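Local coordinates for protein gastrodianin-4 (Gastrodia elata, PDB 1XD6) that probably binds mannose as a monomeric bulb-type lectin of the monocot mannose-binding family and acts as an antifungal protein, at residues Val63-Gly67 and Ser68-Trp72. Numbering follows the deposited sequence.
Sequences VIYSG and SRAMW
S66 and R69 close a two-residue beta hairpin, bonding to each other through both of their backbone N-H groups. S66 N reaches R69 O at 2.9 Å; the return bond, R69 N to S66 O, is longer at 3.2 Å. G67 and S68 take the corners of the type II' turn, and G67 supplies the positive phi (62°) that its first corner needs. Farther along, the pairing slips by one residue in a beta bulge: I64 O accepts M71 N at 2.7 Å in an almost straight bond (178°), while I64 N donates a hydrogen bond to W72 O.

M71, the extra residue, points its CB toward strand 62-66, and its side chain lies against I64 and S66, on the face those two share with R69 and W72. Its CB meets I64 CG2 at 3.9 Å, the two side chains crossing at about a right angle, and CG lies as close to S66 CB. I64 CD1 packs on W72 CB and approaches the indole at CE3. On the opposite face, the one carrying Y65 and A70, V63 CG1 touches A70 CB at 3.8 Å and also sits over the rim of one face of the Y65 ring; chi1 of -174° swings this methyl away from the backbone N and toward A70.

Strand 52-56 flanks 62-66 on the far side from 69-73, with I64 resting on C52 and L54. Q57 holds the Y65 hydroxyl, and the carbonyl of S50 takes S66 OG. Backbone bonds thus both shape the hairpin and attach its bulged edge strand to this sheet of the bulb-type lectin fold, and apolar contacts on both faces add to the hold.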
loop_
_atom_site.group_PDB
_atom_site.type_symbol
_atom_site.label_atom_id
_atom_site.label_comp_id
_atom_site.label_asym_id
_atom_site.label_seq_id
_atom_site.Cartn_x
_atom_site.Cartn_y
_atom_site.Cartn_z
ATOM N N VAL A 63 -4.348 4.592 2.575
ATOM C CA VAL A 63 -5.316 4.359 3.653
ATOM C C VAL A 63 -6.050 3.040 3.466
ATOM O O VAL A 63 -6.541 2.742 2.373
ATOM C CB VAL A 63 -6.376 5.510 3.764
ATOM C CG1 VAL A 63 -7.293 5.304 4.998
ATOM C CG2 VAL A 63 -5.716 6.897 3.801
ATOM N N ILE A 64 -6.124 2.254 4.539
ATOM C CA ILE A 64 -6.979 1.068 4.590
ATOM C C ILE A 64 -8.359 1.495 5.113
ATOM O O ILE A 64 -8.446 2.092 6.179
ATOM C CB ILE A 64 -6.368 -0.014 5.517
ATOM C CG1 ILE A 64 -4.981 -0.457 5.019
ATOM C CG2 ILE A 64 -7.313 -1.244 5.642
ATOM C CD1 ILE A 64 -4.169 -1.309 6.050
ATOM N N TYR A 65 -9.408 1.208 4.338
ATOM C CA TYR A 65 -10.804 1.455 4.728
ATOM C C TYR A 65 -11.543 0.150 4.977
ATOM O O TYR A 65 -11.276 -0.863 4.324
ATOM C CB TYR A 65 -11.576 2.239 3.646
ATOM C CG TYR A 65 -11.198 3.689 3.562
ATOM C CD1 TYR A 65 -11.748 4.622 4.430
ATOM C CD2 TYR A 65 -10.258 4.125 2.629
ATOM C CE1 TYR A 65 -11.390 5.965 4.358
ATOM C CE2 TYR A 65 -9.888 5.458 2.550
ATOM C CZ TYR A 65 -10.453 6.370 3.419
ATOM O OH TYR A 65 -10.091 7.692 3.359
ATOM N N SER A 66 -12.465 0.184 5.926
ATOM C CA SER A 66 -13.434 -0.889 6.108
ATOM C C SER A 66 -14.750 -0.157 6.134
ATOM O O SER A 66 -15.019 0.586 7.071
ATOM C CB SER A 66 -13.217 -1.607 7.433
ATOM O OG SER A 66 -14.205 -2.601 7.636
ATOM N N GLY A 67 -15.549 -0.322 5.093
ATOM C CA GLY A 67 -16.703 0.543 4.933
ATOM C C GLY A 67 -16.170 1.959 4.791
ATOM O O GLY A 67 -15.205 2.191 4.058
ATOM N N SER A 68 -16.768 2.901 5.509
ATOM C CA SER A 68 -16.337 4.295 5.397
ATOM C C SER A 68 -15.267 4.687 6.436
ATOM O O SER A 68 -14.720 5.802 6.385
ATOM C CB SER A 68 -17.538 5.232 5.467
ATOM O OG SER A 68 -18.291 4.947 6.617
ATOM N N ARG A 69 -14.942 3.754 7.330
ATOM C CA ARG A 69 -13.968 4.001 8.395
ATOM C C ARG A 69 -12.529 3.695 7.987
ATOM O O ARG A 69 -12.251 2.639 7.416
ATOM C CB ARG A 69 -14.304 3.163 9.618
ATOM C CG ARG A 69 -15.720 3.372 10.124
ATOM C CD ARG A 69 -15.773 3.569 11.613
ATOM N NE ARG A 69 -16.312 2.405 12.318
ATOM C CZ ARG A 69 -15.627 1.305 12.603
ATOM N NH1 ARG A 69 -14.360 1.188 12.232
ATOM N NH2 ARG A 69 -16.214 0.306 13.257
ATOM N N ALA A 70 -11.626 4.615 8.320
ATOM C CA ALA A 70 -10.189 4.409 8.122
ATOM C C ALA A 70 -9.634 3.490 9.217
ATOM O O ALA A 70 -9.871 3.725 10.386
ATOM C CB ALA A 70 -9.453 5.745 8.128
ATOM N N MET A 71 -8.904 2.450 8.817
ATOM C CA MET A 71 -8.306 1.484 9.735
ATOM C C MET A 71 -6.841 1.828 10.016
ATOM O O MET A 71 -6.311 1.539 11.104
ATOM C CB MET A 71 -8.391 0.082 9.143
ATOM C CG MET A 71 -9.816 -0.458 8.979
ATOM S SD MET A 71 -10.667 -0.664 10.574
ATOM C CE MET A 71 -11.744 0.736 10.594
ATOM N N TRP A 72 -6.200 2.460 9.034
ATOM C CA TRP A 72 -4.763 2.703 9.046
ATOM C C TRP A 72 -4.452 3.713 7.961
ATOM O O TRP A 72 -5.055 3.675 6.897
ATOM C CB TRP A 72 -4.025 1.401 8.744
ATOM C CG TRP A 72 -2.524 1.508 8.735
ATOM C CD1 TRP A 72 -1.677 1.300 9.794
ATOM C CD2 TRP A 72 -1.690 1.828 7.612
ATOM N NE1 TRP A 72 -0.374 1.481 9.396
ATOM C CE2 TRP A 72 -0.349 1.799 8.062
ATOM C CE3 TRP A 72 -1.942 2.135 6.260
ATOM C CZ2 TRP A 72 0.737 2.070 7.223
ATOM C CZ3 TRP A 72 -0.855 2.418 5.421
ATOM C CH2 TRP A 72 0.466 2.371 5.910
#